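Regulatory protein RecX (Lactobacillus salivarius, PDB 3E3V) probably modulates the activity of the recombinase RecA, and is seen here as an elongated, all-helical fragment of the whole protein. Local coordinates at residues N26-Q31 / K36-K41; K41-D46 / D50-I55; K118-A123 / I160-L165. All blocks are in the same frame, centred on the assembly; numbering follows the deposited sequence.

Interaction 1 (N26-Q31 / K36-K41)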
loop_
_atom_site.group_PDB
_atom_site.type_symbol
_atom_site.label_atom_id
_atom_site.label_comp_id
_atom_site.label_asym_id
_atom_site.label_seq_id
_atom_site.Cartn_x
_atom_site.Cartn_y
_atom_site.Cartn_z
ATOM N N ASN A 26 -21.777 6.668 4.420
ATOM C CA ASN A 26 -21.199 7.741 5.231
ATOM C C ASN A 26 -19.693 7.490 5.252
ATOM O O ASN A 26 -18.885 8.370 4.946
ATOM C CB ASN A 26 -21.729 7.691 6.670
ATOM C CG ASN A 26 -23.139 8.234 6.806
ATOM O OD1 ASN A 26 -23.730 8.187 7.890
ATOM N ND2 ASN A 26 -23.686 8.758 5.716
ATOM N N TYR A 27 -19.357 6.259 5.620
ATOM C CA TYR A 27 -17.996 5.747 5.732
ATOM C C TYR A 27 -17.194 5.825 4.420
ATOM O O TYR A 27 -15.962 5.938 4.442
ATOM C CB TYR A 27 -18.104 4.300 6.234
ATOM C CG TYR A 27 -16.826 3.584 6.616
ATOM C CD1 TYR A 27 -15.919 4.146 7.519
ATOM C CD2 TYR A 27 -16.570 2.294 6.140
ATOM C CE1 TYR A 27 -14.793 3.438 7.942
ATOM C CE2 TYR A 27 -15.454 1.581 6.553
ATOM C CZ TYR A 27 -14.566 2.157 7.457
ATOM O OH TYR A 27 -13.461 1.446 7.873
ATOM N N LEU A 28 -17.887 5.778 3.285
ATOM C CA LEU A 28 -17.233 5.830 1.978
ATOM C C LEU A 28 -17.171 7.218 1.324
ATOM O O LEU A 28 -16.258 7.486 0.539
ATOM C CB LEU A 28 -17.926 4.873 1.003
ATOM C CG LEU A 28 -17.868 3.364 1.236
ATOM C CD1 LEU A 28 -18.893 2.693 0.342
ATOM C CD2 LEU A 28 -16.474 2.830 0.936
ATOM N N SER A 29 -18.145 8.086 1.618
ATOM C CA SER A 29 -18.178 9.429 1.026
ATOM C C SER A 29 -16.879 10.177 1.307
ATOM O O SER A 29 -16.372 10.923 0.463
ATOM C CB SER A 29 -19.368 10.239 1.562
ATOM O OG SER A 29 -19.283 10.430 2.963
ATOM N N TYR A 30 -16.334 9.959 2.497
ATOM C CA TYR A 30 -15.090 10.595 2.873
ATOM C C TYR A 30 -13.939 9.889 2.156
ATOM O O TYR A 30 -13.586 10.239 1.028
ATOM C CB TYR A 30 -14.908 10.524 4.384
ATOM N N GLN A 31 -13.380 8.870 2.803
ATOM C CA GLN A 31 -12.254 8.121 2.251
ATOM C C GLN A 31 -12.637 6.895 1.428
ATOM O O GLN A 31 -13.806 6.523 1.332
ATOM C CB GLN A 31 -11.323 7.686 3.391
ATOM C CG GLN A 31 -10.503 8.822 3.996
ATOM C CD GLN A 31 -9.742 8.405 5.245
ATOM O OE1 GLN A 31 -10.312 8.305 6.332
ATOM N NE2 GLN A 31 -8.450 8.152 5.088
ATOM N N LYS A 36 -13.097 -5.386 3.099
ATOM C CA LYS A 36 -13.040 -5.823 4.491
ATOM C C LYS A 36 -13.250 -4.686 5.497
ATOM O O LYS A 36 -13.850 -4.897 6.556
ATOM C CB LYS A 36 -11.711 -6.536 4.767
ATOM C CG LYS A 36 -11.780 -7.499 5.944
ATOM C CD LYS A 36 -10.401 -7.876 6.448
ATOM C CE LYS A 36 -10.493 -8.745 7.694
ATOM N NZ LYS A 36 -9.146 -8.985 8.287
ATOM N N GLU A 37 -12.760 -3.487 5.186
ATOM C CA GLU A 37 -12.945 -2.345 6.084
ATOM C C GLU A 37 -14.430 -2.052 6.277
ATOM O O GLU A 37 -14.868 -1.682 7.369
ATOM C CB GLU A 37 -12.265 -1.088 5.530
ATOM C CG GLU A 37 -10.785 -0.957 5.850
ATOM C CD GLU A 37 -10.216 0.354 5.351
ATOM O OE1 GLU A 37 -10.247 0.586 4.126
ATOM O OE2 GLU A 37 -9.744 1.161 6.181
ATOM N N VAL A 38 -15.201 -2.193 5.202
ATOM C CA VAL A 38 -16.638 -1.958 5.260
ATOM C C VAL A 38 -17.292 -3.223 5.801
ATOM O O VAL A 38 -18.191 -3.166 6.630
ATOM C CB VAL A 38 -17.224 -1.657 3.854
ATOM C CG1 VAL A 38 -18.714 -1.365 3.959
ATOM C CG2 VAL A 38 -16.511 -0.476 3.232
ATOM N N GLU A 39 -16.809 -4.365 5.324
ATOM C CA GLU A 39 -17.310 -5.675 5.713
ATOM C C GLU A 39 -17.351 -5.836 7.231
ATOM O O GLU A 39 -18.242 -6.500 7.766
ATOM C CB GLU A 39 -16.432 -6.748 5.078
ATOM C CG GLU A 39 -17.172 -7.983 4.665
ATOM C CD GLU A 39 -16.444 -8.738 3.578
ATOM O OE1 GLU A 39 -15.238 -9.045 3.755
ATOM O OE2 GLU A 39 -17.081 -9.026 2.544
ATOM N N ASP A 40 -16.382 -5.254 7.931
ATOM C CA ASP A 40 -16.413 -5.319 9.384
ATOM C C ASP A 40 -16.437 -3.922 10.001
ATOM O O ASP A 40 -15.633 -3.573 10.863
ATOM C CB ASP A 40 -15.278 -6.193 9.969
ATOM C CG ASP A 40 -13.899 -5.804 9.486
ATOM O OD1 ASP A 40 -13.532 -4.615 9.587
ATOM O OD2 ASP A 40 -13.168 -6.709 9.023
ATOM N N LYS A 41 -17.377 -3.124 9.508
ATOM C CA LYS A 41 -17.640 -1.777 9.998
ATOM C C LYS A 41 -19.151 -1.823 10.164
ATOM O O LYS A 41 -19.748 -1.028 10.897
ATOM C CB LYS A 41 -17.261 -0.708 8.973
ATOM C CG LYS A 41 -17.916 0.652 9.232
ATOM C CD LYS A 41 -17.647 1.167 10.649
ATOM C CE LYS A 41 -18.401 2.475 10.926
ATOM N NZ LYS A 41 -18.247 2.971 12.335
#
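The last turn of helix 14-29 faces the short helix 35-39 and the residues just after it, the backbones coming closest at Y27 and V38, whose CA atoms lie 7.8 Å apart. Y27 carries most of the contact. Its CG stands anti to the backbone N (chi1 -172°), which sends the ring across to the 36-41 segment, where backbone and side chains meet it on different sides. Over one face lies the aliphatic part of K41: CG sits 3.8 Å from the centroid of the Y27 ring and 16° off its normal, a CH-pi contact shifted toward the CD2-CE2 rim. K41 bends at chi2, so the rest of its chain leads away from the helix pair; NZ remains on the ring side but at 5.9 Å from the Y27 centroid, a long and at most weak cation-pi attraction. The phenol end reaches the backbone instead. Y27 OH gives a weak hydrogen bond of 3.5 Å to E37 O, and the same hydroxyl rests 3.7 Å from E37 CB. The E37 carboxylate, its plane turned 67° from the ring, has its stronger partners outside this pair: OE1 accepts from T34 N and OE2 forms a salt bridge with K96. At the CD2 edge of the ring, V38 CG2 is a shared apolar point, 4.0 Å from Y27 CD2 and 4.0 Å from L28 CD2. V38 also touches I56 of helix 49-61, while R33 in the intervening loop packs against Y27, L28 and V38. The ring is thus held by aliphatic packing more than by its one weak bond. This is helix-to-helix packing within the first RecX three-helix domain, a unit related to the helix-turn-helix fold.

Interaction 2 (K41-D46 / D50-I55)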
loop_
_atom_site.group_PDB
_atom_site.type_symbol
_atom_site.label_atom_id
_atom_site.label_comp_id
_atom_site.label_asym_id
_atom_site.label_seq_id
_atom_site.Cartn_x
_atom_site.Cartn_y
_atom_site.Cartn_z
ATOM N N LYS A 41 -17.377 -3.124 9.508
ATOM C CA LYS A 41 -17.640 -1.777 9.998
ATOM C C LYS A 41 -19.151 -1.823 10.164
ATOM O O LYS A 41 -19.748 -1.028 10.897
ATOM C CB LYS A 41 -17.261 -0.708 8.973
ATOM C CG LYS A 41 -17.916 0.652 9.232
ATOM C CD LYS A 41 -17.647 1.167 10.649
ATOM C CE LYS A 41 -18.401 2.475 10.926
ATOM N NZ LYS A 41 -18.247 2.971 12.335
ATOM N N LEU A 42 -19.752 -2.782 9.459
ATOM C CA LEU A 42 -21.185 -3.011 9.512
ATOM C C LEU A 42 -21.403 -3.834 10.775
ATOM O O LEU A 42 -22.512 -3.911 11.308
ATOM C CB LEU A 42 -21.652 -3.795 8.277
ATOM C CG LEU A 42 -21.437 -3.124 6.913
ATOM C CD1 LEU A 42 -21.861 -4.065 5.789
ATOM C CD2 LEU A 42 -22.224 -1.826 6.853
ATOM N N ARG A 43 -20.320 -4.444 11.248
ATOM C CA ARG A 43 -20.346 -5.255 12.455
ATOM C C ARG A 43 -20.243 -4.347 13.680
ATOM O O ARG A 43 -20.606 -4.740 14.792
ATOM C CB ARG A 43 -19.194 -6.259 12.421
ATOM C CG ARG A 43 -19.417 -7.391 11.432
ATOM C CD ARG A 43 -18.113 -8.039 11.001
ATOM N NE ARG A 43 -18.353 -9.274 10.255
ATOM C CZ ARG A 43 -17.480 -9.830 9.420
ATOM N NH1 ARG A 43 -16.297 -9.264 9.211
ATOM N NH2 ARG A 43 -17.792 -10.958 8.793
ATOM N N SER A 44 -19.743 -3.130 13.463
ATOM C CA SER A 44 -19.609 -2.141 14.532
ATOM C C SER A 44 -20.996 -1.600 14.839
ATOM O O SER A 44 -21.175 -0.776 15.740
ATOM C CB SER A 44 -18.724 -0.975 14.085
ATOM O OG SER A 44 -17.432 -1.416 13.716
ATOM N N LEU A 45 -21.972 -2.069 14.072
ATOM C CA LEU A 45 -23.350 -1.637 14.229
ATOM C C LEU A 45 -24.254 -2.849 14.432
ATOM O O LEU A 45 -25.480 -2.748 14.365
ATOM C CB LEU A 45 -23.777 -0.870 12.983
ATOM C CG LEU A 45 -22.641 -0.111 12.290
ATOM C CD1 LEU A 45 -23.123 0.379 10.935
ATOM C CD2 LEU A 45 -22.162 1.045 13.157
ATOM N N ASP A 46 -23.637 -3.998 14.673
ATOM C CA ASP A 46 -24.373 -5.235 14.896
ATOM C C ASP A 46 -25.349 -5.546 13.769
ATOM O O ASP A 46 -26.566 -5.503 13.950
ATOM C CB ASP A 46 -25.130 -5.173 16.228
ATOM C CG ASP A 46 -25.675 -6.529 16.655
ATOM O OD1 ASP A 46 -26.332 -6.605 17.717
ATOM O OD2 ASP A 46 -25.443 -7.521 15.930
ATOM N N ASP A 50 -25.899 -12.165 7.174
ATOM C CA ASP A 50 -26.947 -12.390 6.186
ATOM C C ASP A 50 -27.145 -11.102 5.395
ATOM O O ASP A 50 -27.268 -11.114 4.170
ATOM C CB ASP A 50 -28.260 -12.752 6.890
ATOM C CG ASP A 50 -28.054 -13.686 8.071
ATOM O OD1 ASP A 50 -27.418 -13.268 9.063
ATOM O OD2 ASP A 50 -28.529 -14.840 8.005
ATOM N N TYR A 51 -27.157 -9.988 6.122
ATOM C CA TYR A 51 -27.371 -8.670 5.541
ATOM C C TYR A 51 -26.107 -7.950 5.057
ATOM O O TYR A 51 -26.145 -7.236 4.056
ATOM C CB TYR A 51 -28.123 -7.806 6.553
ATOM C CG TYR A 51 -29.419 -8.440 7.029
ATOM C CD1 TYR A 51 -30.394 -8.841 6.113
ATOM C CD2 TYR A 51 -29.670 -8.637 8.388
ATOM C CE1 TYR A 51 -31.584 -9.421 6.535
ATOM C CE2 TYR A 51 -30.858 -9.217 8.823
ATOM C CZ TYR A 51 -31.812 -9.607 7.890
ATOM O OH TYR A 51 -32.993 -10.184 8.304
ATOM N N ILE A 52 -24.998 -8.130 5.768
ATOM C CA ILE A 52 -23.741 -7.497 5.379
ATOM C C ILE A 52 -23.380 -7.903 3.957
ATOM O O ILE A 52 -23.009 -7.066 3.131
ATOM C CB ILE A 52 -22.590 -7.909 6.323
ATOM C CG1 ILE A 52 -22.751 -7.205 7.670
ATOM C CG2 ILE A 52 -21.249 -7.562 5.701
ATOM C CD1 ILE A 52 -21.657 -7.523 8.668
ATOM N N SER A 53 -23.506 -9.193 3.678
ATOM C CA SER A 53 -23.201 -9.722 2.364
ATOM C C SER A 53 -24.071 -9.110 1.274
ATOM O O SER A 53 -23.603 -8.867 0.158
ATOM C CB SER A 53 -23.383 -11.234 2.359
ATOM O OG SER A 53 -23.211 -11.740 1.048
ATOM N N GLU A 54 -25.344 -8.878 1.588
ATOM C CA GLU A 54 -26.261 -8.292 0.616
ATOM C C GLU A 54 -25.814 -6.861 0.321
ATOM O O GLU A 54 -25.744 -6.441 -0.833
ATOM C CB GLU A 54 -27.690 -8.293 1.170
ATOM C CG GLU A 54 -28.753 -7.829 0.180
ATOM C CD GLU A 54 -30.119 -7.638 0.834
ATOM O OE1 GLU A 54 -30.565 -8.553 1.564
ATOM O OE2 GLU A 54 -30.742 -6.575 0.619
ATOM N N ILE A 55 -25.491 -6.127 1.376
ATOM C CA ILE A 55 -25.036 -4.742 1.265
ATOM C C ILE A 55 -23.718 -4.638 0.501
ATOM O O ILE A 55 -23.575 -3.814 -0.402
ATOM C CB ILE A 55 -24.870 -4.120 2.669
ATOM C CG1 ILE A 55 -26.224 -4.121 3.378
ATOM C CG2 ILE A 55 -24.331 -2.689 2.568
ATOM C CD1 ILE A 55 -26.179 -3.605 4.800
#
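L42 lays its CB and CD1 along the I52 side chain, the two lying alongside and pointing opposite ways. CD1 of L42 comes to 3.6 Å from I52 CG2, and L42 CB to 3.6 Å from I52 CG1, so the leucine meets both branches of the isoleucine. One turn further along the helix, I55 CG2 lies a looser 4.3 Å from the same L42 CD1. The backbones are nearest at this point too, with L42 CA and I52 CA 6.6 Å apart. These buried side chains join the loop after helix 35-39 to helix 49-61 within the first RecX three-helix domain, so the connection between the two helices contributes directly to the core. At the margin R43 runs roughly perpendicular to I52. With CG beside its own backbone N (chi1 -73°) and the chain extended to NE, its methylenes reach the isoleucine: R43 CG packs 3.6 Å from I52 CD1, the methyl that also borders L42 CB. Beyond that greasy stem the guanidinium turns to a charge at the start of the helix, where R43 NH2 makes a salt bridge with E49 OE2.

Interaction 3 (K118-A123 / I160-L165)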
loop_
_atom_site.group_PDB
_atom_site.type_symbol
_atom_site.label_atom_id
_atom_site.label_comp_id
_atom_site.label_asym_id
_atom_site.label_seq_id
_atom_site.Cartn_x
_atom_site.Cartn_y
_atom_site.Cartn_z
ATOM N N LYS A 118 13.684 6.327 -6.815
ATOM C CA LYS A 118 13.355 6.781 -5.471
ATOM C C LYS A 118 14.439 6.307 -4.508
ATOM O O LYS A 118 14.791 7.007 -3.555
ATOM C CB LYS A 118 11.992 6.246 -5.027
ATOM C CG LYS A 118 11.593 6.718 -3.631
ATOM C CD LYS A 118 10.086 6.885 -3.508
ATOM C CE LYS A 118 9.575 8.120 -4.256
ATOM N NZ LYS A 118 9.918 9.397 -3.571
ATOM N N GLY A 119 14.967 5.117 -4.785
ATOM C CA GLY A 119 16.016 4.544 -3.967
ATOM C C GLY A 119 17.320 5.312 -4.069
ATOM O O GLY A 119 18.054 5.409 -3.083
ATOM N N VAL A 120 17.618 5.846 -5.252
ATOM C CA VAL A 120 18.847 6.624 -5.461
ATOM C C VAL A 120 18.771 7.918 -4.661
ATOM O O VAL A 120 19.769 8.374 -4.101
ATOM C CB VAL A 120 19.053 6.974 -6.959
ATOM C CG1 VAL A 120 20.134 8.040 -7.109
ATOM C CG2 VAL A 120 19.461 5.725 -7.727
ATOM N N THR A 121 17.575 8.502 -4.620
ATOM C CA THR A 121 17.332 9.736 -3.888
ATOM C C THR A 121 17.577 9.524 -2.401
ATOM O O THR A 121 18.204 10.352 -1.742
ATOM C CB THR A 121 15.883 10.208 -4.093
ATOM O OG1 THR A 121 15.680 10.497 -5.480
ATOM C CG2 THR A 121 15.593 11.451 -3.272
ATOM N N LEU A 122 17.084 8.411 -1.870
ATOM C CA LEU A 122 17.264 8.114 -0.454
ATOM C C LEU A 122 18.725 7.777 -0.205
ATOM O O LEU A 122 19.328 8.254 0.757
ATOM C CB LEU A 122 16.375 6.933 -0.045
ATOM C CG LEU A 122 14.924 7.052 -0.547
ATOM C CD1 LEU A 122 14.158 5.760 -0.277
ATOM C CD2 LEU A 122 14.236 8.243 0.122
ATOM N N ALA A 123 19.293 6.953 -1.082
ATOM C CA ALA A 123 20.689 6.553 -0.965
ATOM C C ALA A 123 21.632 7.762 -0.991
ATOM O O ALA A 123 22.624 7.797 -0.264
ATOM C CB ALA A 123 21.048 5.578 -2.085
ATOM N N ILE A 160 22.731 0.905 -5.849
ATOM C CA ILE A 160 24.131 1.052 -5.456
ATOM C C ILE A 160 25.021 1.324 -6.672
ATOM O O ILE A 160 25.951 2.134 -6.598
ATOM C CB ILE A 160 24.648 -0.221 -4.734
ATOM C CG1 ILE A 160 23.881 -0.433 -3.429
ATOM C CG2 ILE A 160 26.142 -0.100 -4.450
ATOM C CD1 ILE A 160 23.992 0.722 -2.460
ATOM N N GLN A 161 24.746 0.648 -7.786
ATOM C CA GLN A 161 25.533 0.848 -9.004
ATOM C C GLN A 161 25.294 2.275 -9.491
ATOM O O GLN A 161 26.212 2.955 -9.949
ATOM C CB GLN A 161 25.116 -0.167 -10.086
ATOM C CG GLN A 161 25.718 0.067 -11.476
ATOM C CD GLN A 161 25.330 -1.026 -12.479
ATOM O OE1 GLN A 161 24.323 -1.724 -12.306
ATOM N NE2 GLN A 161 26.124 -1.169 -13.539
ATOM N N GLU A 162 24.051 2.725 -9.360
ATOM C CA GLU A 162 23.653 4.061 -9.781
ATOM C C GLU A 162 24.325 5.130 -8.928
ATOM O O GLU A 162 24.838 6.123 -9.448
ATOM C CB GLU A 162 22.136 4.205 -9.675
ATOM C CG GLU A 162 21.516 5.062 -10.760
ATOM C CD GLU A 162 21.770 4.490 -12.137
ATOM O OE1 GLU A 162 21.477 3.288 -12.336
ATOM O OE2 GLU A 162 22.261 5.237 -13.015
ATOM N N LEU A 163 24.315 4.916 -7.616
ATOM C CA LEU A 163 24.914 5.845 -6.661
ATOM C C LEU A 163 26.406 6.036 -6.894
ATOM O O LEU A 163 26.909 7.154 -6.792
ATOM C CB LEU A 163 24.694 5.352 -5.230
ATOM C CG LEU A 163 25.177 6.271 -4.103
ATOM C CD1 LEU A 163 24.191 7.420 -3.918
ATOM C CD2 LEU A 163 25.310 5.469 -2.804
ATOM N N ASP A 164 27.118 4.952 -7.194
ATOM C CA ASP A 164 28.555 5.052 -7.431
ATOM C C ASP A 164 28.837 5.903 -8.660
ATOM O O ASP A 164 29.864 6.575 -8.738
ATOM C CB ASP A 164 29.183 3.668 -7.623
ATOM C CG ASP A 164 29.004 2.772 -6.420
ATOM O OD1 ASP A 164 29.038 3.283 -5.277
ATOM O OD2 ASP A 164 28.843 1.548 -6.614
ATOM N N LEU A 165 27.927 5.867 -9.626
ATOM C CA LEU A 165 28.103 6.651 -10.835
ATOM C C LEU A 165 28.162 8.109 -10.389
ATOM O O LEU A 165 28.898 8.919 -10.952
ATOM C CB LEU A 165 26.927 6.432 -11.781
ATOM C CG LEU A 165 27.227 6.497 -13.279
ATOM C CD1 LEU A 165 28.276 5.434 -13.653
ATOM C CD2 LEU A 165 25.928 6.277 -14.052
#
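Apolar contacts make up this meeting of helix 112-129 with helix 153-165, whose backbones are closest at V120 and L163, with CA atoms 6.2 Å apart. The first involves the aliphatic base of a charged residue. V120 CG2, the methyl beside its own backbone N, lies 3.6 Å from E162 CB and 3.7 Å from E162 CG. A kink at chi2 (61°) turns the E162 carboxylate off, away from V120, leaving the two methylenes against the valine. The second contact pairs a branched side chain with a small one: L163 swings CG over beside its carbonyl carbon (chi1 -176°), and the CD1 methyl reaches A123, 4.1 Å from its CB and 3.9 Å from its carbonyl carbon C. The leucine methyl thus rests against both the side chain and the backbone of the alanine. I142 of helix 135-148, which lies between the two helices in sequence, touches both A123 and L163. Outside the pair, D164 OD1 is hydrogen-bonded to Y135 OH. Between the two segments themselves the contact rests on shape and hydrophobic packing, with no polar pair to fix their relative position.

From the N terminus, helix 14-29 is followed by a short turn that interaction 1 closes, setting helix 35-39 against it. Interaction 2 then closes the next turn, from the residues after helix 35-39 to helix 49-61. The two share K41 and touch where E39 O meets I52 CD1 at 3.7 Å; together they tie helices 14-29, 35-39 and 49-61. Interaction 3 comes much later and closes a far longer loop, spanning helix 135-148, to join helices 112-129 and 153-165. All three are in series, none nested or crossing. The centre of interaction 3 lies about 40 Å from that of interaction 1 and 48 Å from interaction 2's, across the chain's centre.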